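Local coordinates for tRNA(Ile2) 2-agmatinylcytidine synthetase TiaS (Archaeoglobus fulgidus, PDB 5XOB), which uses ATP to attach agmatine to the wobble cytidine of an isoleucine tRNA, forming 2-agmatinylcytidine and switching the codon read from AUG to AUA, at residues Gly57-Phe61 against Ala147-Ala151; Thr157-Tyr163 against Arg238-Thr244. One frame throughout, in Å; residues are numbered along the deposited sequence.

Contact 1. Residues Gly57-Phe61 against Ala147-Ala151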
loop_
_atom_site.group_PDB
_atom_site.type_symbol
_atom_site.label_atom_id
_atom_site.label_comp_id
_atom_site.label_asym_id
_atom_site.label_seq_id
_atom_site.Cartn_x
_atom_site.Cartn_y
_atom_site.Cartn_z
ATOM N N GLY A 57 6.331 -9.732 1.576
ATOM C CA GLY A 57 5.418 -10.633 0.852
ATOM C C GLY A 57 5.790 -12.099 0.689
ATOM O O GLY A 57 6.860 -12.420 0.201
ATOM N N ALA A 58 4.868 -12.982 1.069
ATOM C CA ALA A 58 5.019 -14.430 0.904
ATOM C C ALA A 58 4.295 -14.933 -0.356
ATOM O O ALA A 58 3.445 -14.237 -0.910
ATOM C CB ALA A 58 4.475 -15.140 2.135
ATOM N N VAL A 59 4.616 -16.152 -0.787
ATOM C CA VAL A 59 4.047 -16.734 -2.013
ATOM C C VAL A 59 3.502 -18.149 -1.767
ATOM O O VAL A 59 4.081 -18.928 -1.000
ATOM C CB VAL A 59 5.111 -16.824 -3.145
ATOM C CG1 VAL A 59 4.522 -17.409 -4.431
ATOM C CG2 VAL A 59 5.747 -15.467 -3.415
ATOM N N SER A 60 2.393 -18.476 -2.432
ATOM C CA SER A 60 1.903 -19.852 -2.484
ATOM C C SER A 60 1.527 -20.288 -3.898
ATOM O O SER A 60 1.335 -19.461 -4.792
ATOM C CB SER A 60 0.696 -20.027 -1.568
ATOM O OG SER A 60 -0.319 -19.090 -1.875
ATOM N N PHE A 61 1.430 -21.600 -4.095
ATOM C CA PHE A 61 0.901 -22.137 -5.343
ATOM C C PHE A 61 0.338 -23.536 -5.155
ATOM O O PHE A 61 0.770 -24.278 -4.272
ATOM C CB PHE A 61 1.964 -22.129 -6.446
ATOM C CG PHE A 61 3.209 -22.897 -6.103
ATOM C CD1 PHE A 61 3.364 -24.220 -6.512
ATOM C CD2 PHE A 61 4.243 -22.293 -5.386
ATOM C CE1 PHE A 61 4.517 -24.931 -6.198
ATOM C CE2 PHE A 61 5.400 -22.995 -5.071
ATOM C CZ PHE A 61 5.536 -24.317 -5.476
ATOM N N ALA A 147 0.613 -17.973 5.911
ATOM C CA ALA A 147 -0.271 -16.879 5.511
ATOM C C ALA A 147 -0.549 -16.869 4.009
ATOM O O ALA A 147 -1.660 -16.559 3.587
ATOM C CB ALA A 147 0.305 -15.544 5.950
ATOM N N ALA A 148 0.447 -17.207 3.200
ATOM C CA ALA A 148 0.250 -17.268 1.755
ATOM C C ALA A 148 -0.757 -18.355 1.388
ATOM O O ALA A 148 -1.475 -18.246 0.396
ATOM C CB ALA A 148 1.574 -17.505 1.039
ATOM N N VAL A 149 -0.806 -19.402 2.199
ATOM C CA VAL A 149 -1.695 -20.538 1.960
ATOM C C VAL A 149 -3.119 -20.257 2.457
ATOM O O VAL A 149 -4.092 -20.617 1.786
ATOM C CB VAL A 149 -1.113 -21.828 2.610
ATOM C CG1 VAL A 149 -2.115 -22.974 2.613
ATOM C CG2 VAL A 149 0.154 -22.253 1.880
ATOM N N GLY A 150 -3.239 -19.612 3.617
ATOM C CA GLY A 150 -4.549 -19.376 4.242
ATOM C C GLY A 150 -5.340 -18.177 3.738
ATOM O O GLY A 150 -6.573 -18.152 3.835
ATOM N N ALA A 151 -4.644 -17.186 3.191
ATOM C CA ALA A 151 -5.259 -15.904 2.879
ATOM C C ALA A 151 -6.459 -16.067 1.959
ATOM O O ALA A 151 -6.331 -16.638 0.874
ATOM C CB ALA A 151 -4.239 -14.974 2.247
#

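Contact 2. Residues Thr157-Tyr163 against Arg238-Thr244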
loop_
_atom_site.group_PDB
_atom_site.type_symbol
_atom_site.label_atom_id
_atom_site.label_comp_id
_atom_site.label_asym_id
_atom_site.label_seq_id
_atom_site.Cartn_x
_atom_site.Cartn_y
_atom_site.Cartn_z
ATOM N N THR A 157 -5.818 -8.230 -6.963
ATOM C CA THR A 157 -5.321 -7.674 -8.209
ATOM C C THR A 157 -4.243 -8.601 -8.751
ATOM O O THR A 157 -3.809 -9.536 -8.066
ATOM C CB THR A 157 -4.794 -6.235 -8.032
ATOM O OG1 THR A 157 -3.717 -6.208 -7.081
ATOM C CG2 THR A 157 -5.911 -5.344 -7.559
ATOM N N LEU A 158 -3.836 -8.359 -9.989
ATOM C CA LEU A 158 -2.822 -9.178 -10.623
ATOM C C LEU A 158 -1.545 -8.375 -10.746
ATOM O O LEU A 158 -1.589 -7.154 -10.884
ATOM C CB LEU A 158 -3.290 -9.636 -12.010
ATOM C CG LEU A 158 -4.620 -10.394 -12.086
ATOM C CD1 LEU A 158 -4.998 -10.655 -13.540
ATOM C CD2 LEU A 158 -4.567 -11.699 -11.306
ATOM N N GLU A 159 -0.409 -9.060 -10.662
ATOM C CA GLU A 159 0.863 -8.455 -11.018
ATOM C C GLU A 159 1.682 -9.380 -11.903
ATOM O O GLU A 159 1.884 -10.555 -11.593
ATOM C CB GLU A 159 1.687 -8.032 -9.795
ATOM C CG GLU A 159 2.580 -6.831 -10.120
ATOM C CD GLU A 159 3.521 -6.420 -8.999
ATOM O OE1 GLU A 159 3.421 -6.985 -7.891
ATOM O OE2 GLU A 159 4.362 -5.520 -9.232
ATOM N N LEU A 160 2.143 -8.828 -13.016
ATOM C CA LEU A 160 3.032 -9.541 -13.890
ATOM C C LEU A 160 4.418 -9.120 -13.494
ATOM O O LEU A 160 4.767 -7.939 -13.541
ATOM C CB LEU A 160 2.757 -9.206 -15.342
ATOM C CG LEU A 160 3.631 -9.947 -16.344
ATOM C CD1 LEU A 160 2.838 -10.207 -17.611
ATOM C CD2 LEU A 160 4.877 -9.127 -16.642
ATOM N N ILE A 161 5.204 -10.102 -13.089
ATOM C CA ILE A 161 6.542 -9.846 -12.636
ATOM C C ILE A 161 7.494 -10.433 -13.652
ATOM O O ILE A 161 7.404 -11.616 -13.995
ATOM C CB ILE A 161 6.793 -10.446 -11.248
ATOM C CG1 ILE A 161 5.764 -9.885 -10.261
ATOM C CG2 ILE A 161 8.208 -10.117 -10.792
ATOM C CD1 ILE A 161 5.867 -10.430 -8.857
ATOM N N ALA A 162 8.395 -9.576 -14.120
ATOM C CA ALA A 162 9.403 -9.935 -15.087
ATOM C C ALA A 162 10.754 -9.948 -14.401
ATOM O O ALA A 162 11.106 -9.001 -13.692
ATOM C CB ALA A 162 9.406 -8.929 -16.221
ATOM N N TYR A 163 11.506 -11.025 -14.617
ATOM C CA TYR A 163 12.811 -11.182 -14.003
ATOM C C TYR A 163 13.912 -11.079 -15.044
ATOM O O TYR A 163 13.710 -11.359 -16.230
ATOM C CB TYR A 163 12.908 -12.520 -13.274
ATOM C CG TYR A 163 11.799 -12.734 -12.271
ATOM C CD1 TYR A 163 11.811 -12.091 -11.033
ATOM C CD2 TYR A 163 10.728 -13.578 -12.562
ATOM C CE1 TYR A 163 10.788 -12.290 -10.115
ATOM C CE2 TYR A 163 9.704 -13.778 -11.656
ATOM C CZ TYR A 163 9.737 -13.137 -10.437
ATOM O OH TYR A 163 8.709 -13.347 -9.558
ATOM N N ARG A 238 12.747 -14.926 -16.934
ATOM C CA ARG A 238 11.529 -15.542 -16.411
ATOM C C ARG A 238 10.416 -14.480 -16.338
ATOM O O ARG A 238 10.691 -13.274 -16.286
ATOM C CB ARG A 238 11.779 -16.153 -15.018
ATOM C CG ARG A 238 13.064 -16.965 -14.831
ATOM C CD ARG A 238 13.010 -18.322 -15.514
ATOM N NE ARG A 238 13.879 -19.302 -14.852
ATOM C CZ ARG A 238 15.155 -19.543 -15.161
ATOM N NH1 ARG A 238 15.766 -18.885 -16.140
ATOM N NH2 ARG A 238 15.835 -20.458 -14.483
ATOM N N ARG A 239 9.166 -14.941 -16.341
ATOM C CA ARG A 239 7.991 -14.067 -16.242
ATOM C C ARG A 239 6.873 -14.823 -15.510
ATOM O O ARG A 239 6.695 -16.032 -15.707
ATOM C CB ARG A 239 7.521 -13.625 -17.640
ATOM C CG ARG A 239 7.179 -14.800 -18.555
ATOM C CD ARG A 239 6.937 -14.448 -20.024
ATOM N NE ARG A 239 7.991 -13.649 -20.662
ATOM C CZ ARG A 239 9.250 -14.040 -20.859
ATOM N NH1 ARG A 239 9.683 -15.228 -20.442
ATOM N NH2 ARG A 239 10.099 -13.218 -21.466
ATOM N N MET A 240 6.127 -14.123 -14.664
ATOM C CA MET A 240 5.053 -14.769 -13.924
ATOM C C MET A 240 3.978 -13.772 -13.519
ATOM O O MET A 240 4.262 -12.620 -13.189
ATOM C CB MET A 240 5.615 -15.486 -12.688
ATOM C CG MET A 240 4.625 -16.366 -11.930
ATOM S SD MET A 240 3.884 -17.702 -12.898
ATOM C CE MET A 240 5.353 -18.598 -13.382
ATOM N N ILE A 241 2.741 -14.246 -13.579
ATOM C CA ILE A 241 1.582 -13.513 -13.121
ATOM C C ILE A 241 1.124 -14.126 -11.802
ATOM O O ILE A 241 0.910 -15.336 -11.714
ATOM C CB ILE A 241 0.444 -13.596 -14.152
ATOM C CG1 ILE A 241 0.790 -12.716 -15.360
ATOM C CG2 ILE A 241 -0.882 -13.168 -13.533
ATOM C CD1 ILE A 241 -0.207 -12.789 -16.497
ATOM N N PHE A 242 0.984 -13.271 -10.789
ATOM C CA PHE A 242 0.474 -13.650 -9.476
ATOM C C PHE A 242 -0.843 -12.951 -9.210
ATOM O O PHE A 242 -0.992 -11.767 -9.513
ATOM C CB PHE A 242 1.435 -13.200 -8.391
ATOM C CG PHE A 242 2.802 -13.758 -8.533
ATOM C CD1 PHE A 242 3.200 -14.836 -7.766
ATOM C CD2 PHE A 242 3.701 -13.204 -9.435
ATOM C CE1 PHE A 242 4.473 -15.363 -7.896
ATOM C CE2 PHE A 242 4.980 -13.722 -9.572
ATOM C CZ PHE A 242 5.367 -14.803 -8.798
ATOM N N VAL A 243 -1.788 -13.676 -8.626
ATOM C CA VAL A 243 -2.934 -13.027 -8.010
ATOM C C VAL A 243 -2.449 -12.525 -6.649
ATOM O O VAL A 243 -1.776 -13.248 -5.905
ATOM C CB VAL A 243 -4.159 -13.954 -7.864
ATOM C CG1 VAL A 243 -4.497 -14.613 -9.195
ATOM C CG2 VAL A 243 -3.931 -15.010 -6.799
ATOM N N THR A 244 -2.770 -11.275 -6.342
ATOM C CA THR A 244 -2.166 -10.583 -5.208
ATOM C C THR A 244 -3.244 -9.940 -4.358
ATOM O O THR A 244 -4.369 -9.745 -4.815
ATOM C CB THR A 244 -1.195 -9.472 -5.678
ATOM O OG1 THR A 244 -1.944 -8.365 -6.193
ATOM C CG2 THR A 244 -0.260 -9.980 -6.768
#

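Contact 1. Residues Gly57-Phe61 against Ala147-Ala151
Small side chains let the end of a helix settle directly on a strand. Residues 57-61 are extended, so Ala58 and Ser60 face the last turn of the helix, Ala147-Gly150, with Ala151 just past its end, while Val59 and Phe61 turn to the other side. Ala148 is the point of closest fit: its CB lies 3.9 Å from Ala58 CB, 3.7 Å from Ser60 CB and 3.5 Å from Val59 C, a methyl group seated against the strand backbone. Ser60 takes the p rotamer (chi1 55°), which swings OG over to the helix, where it donates a 2.7 Å hydrogen bond to Ala148 O. Val149, in the t rotamer, brings CG2 alongside, 4.1 Å from Ser60 CB. Arg41 NH2 also bonds Ala148 O and Ala151 O, so the carbonyl of Ala148 has two donors at the helix end. The arrangement is an alpha/beta layer: a helix of the FLD domain packs on a sheet strand of the TCKD domain, where Ala58 touches Asp8, a magnesium ligand. Strand 57-64 runs between strands 2-8 and 35-44, and helix 141-150 lies across this face, Ala148 reaching Ile43 and Val149 reaching Trp4; Val59 and Phe61 meet helix 20-32 on the opposite face.

Contact 2. Residues Thr157-Tyr163 against Arg238-Thr244
Strands 157-163 and 239-244 are antiparallel; their axes approach to 4.6 Å, with 152° between their N-to-C directions, and side chains alternate between two faces. On the face of Leu158, Leu160, Ile241 and Val243, the side chains mesh in pairs: Leu158 CD2 fits against Val243 CG1 at 3.6 Å, and Leu160 CD1 against Ile241 CG1 at 3.9 Å. Leu224 of helix 221-230 packs on both leucines. The Phe242 ring is the main bump of the other face. With chi1 at -58° it lies along its own strand, and Ile161 and Tyr163 lean over from the neighbouring strand to meet it: Phe242 CE2 is 3.5 Å from Ile161 CD1, Phe242 CZ 3.7 Å from Tyr163 OH. Backbone pairing holds this relief in register, from Thr157 N to Thr244 O (3.0 Å) to Tyr163 N to Arg238 O (2.9 Å). Both strands belong to the FLD domain, part of a mixed sheet that continues through strand 35-44 into the TCKD domain; strand 212-218 flanks 157-163. At one end Thr244 CG2 fills the space beside Glu159 CB (4.1 Å); at the other, Tyr163 CD2 rests 3.7 Å from Arg238 CB, and Arg238 NE forms a salt bridge with Glu27.

Contacts 1 and 2 follow one another along the chain: helix 141-150, which closes the first, leads on to strand 157-163, which opens the second. Their centres are 14 Å apart, yet they touch, Val59 CG1 packing 4.0 Å from Phe242 CE1 above strand 35-44, which separates strands 57-64 and 239-244 in the shared sheet. That sheet thus joins strands of the TCKD and FLD domains. The bound magnesium, whose ligands include Asp8 and the phosphorylated Thr18, lies about 6 Å from the side chain of Ala58 in contact 1, but about 12 Å from the side chain of Ile161 in contact 2.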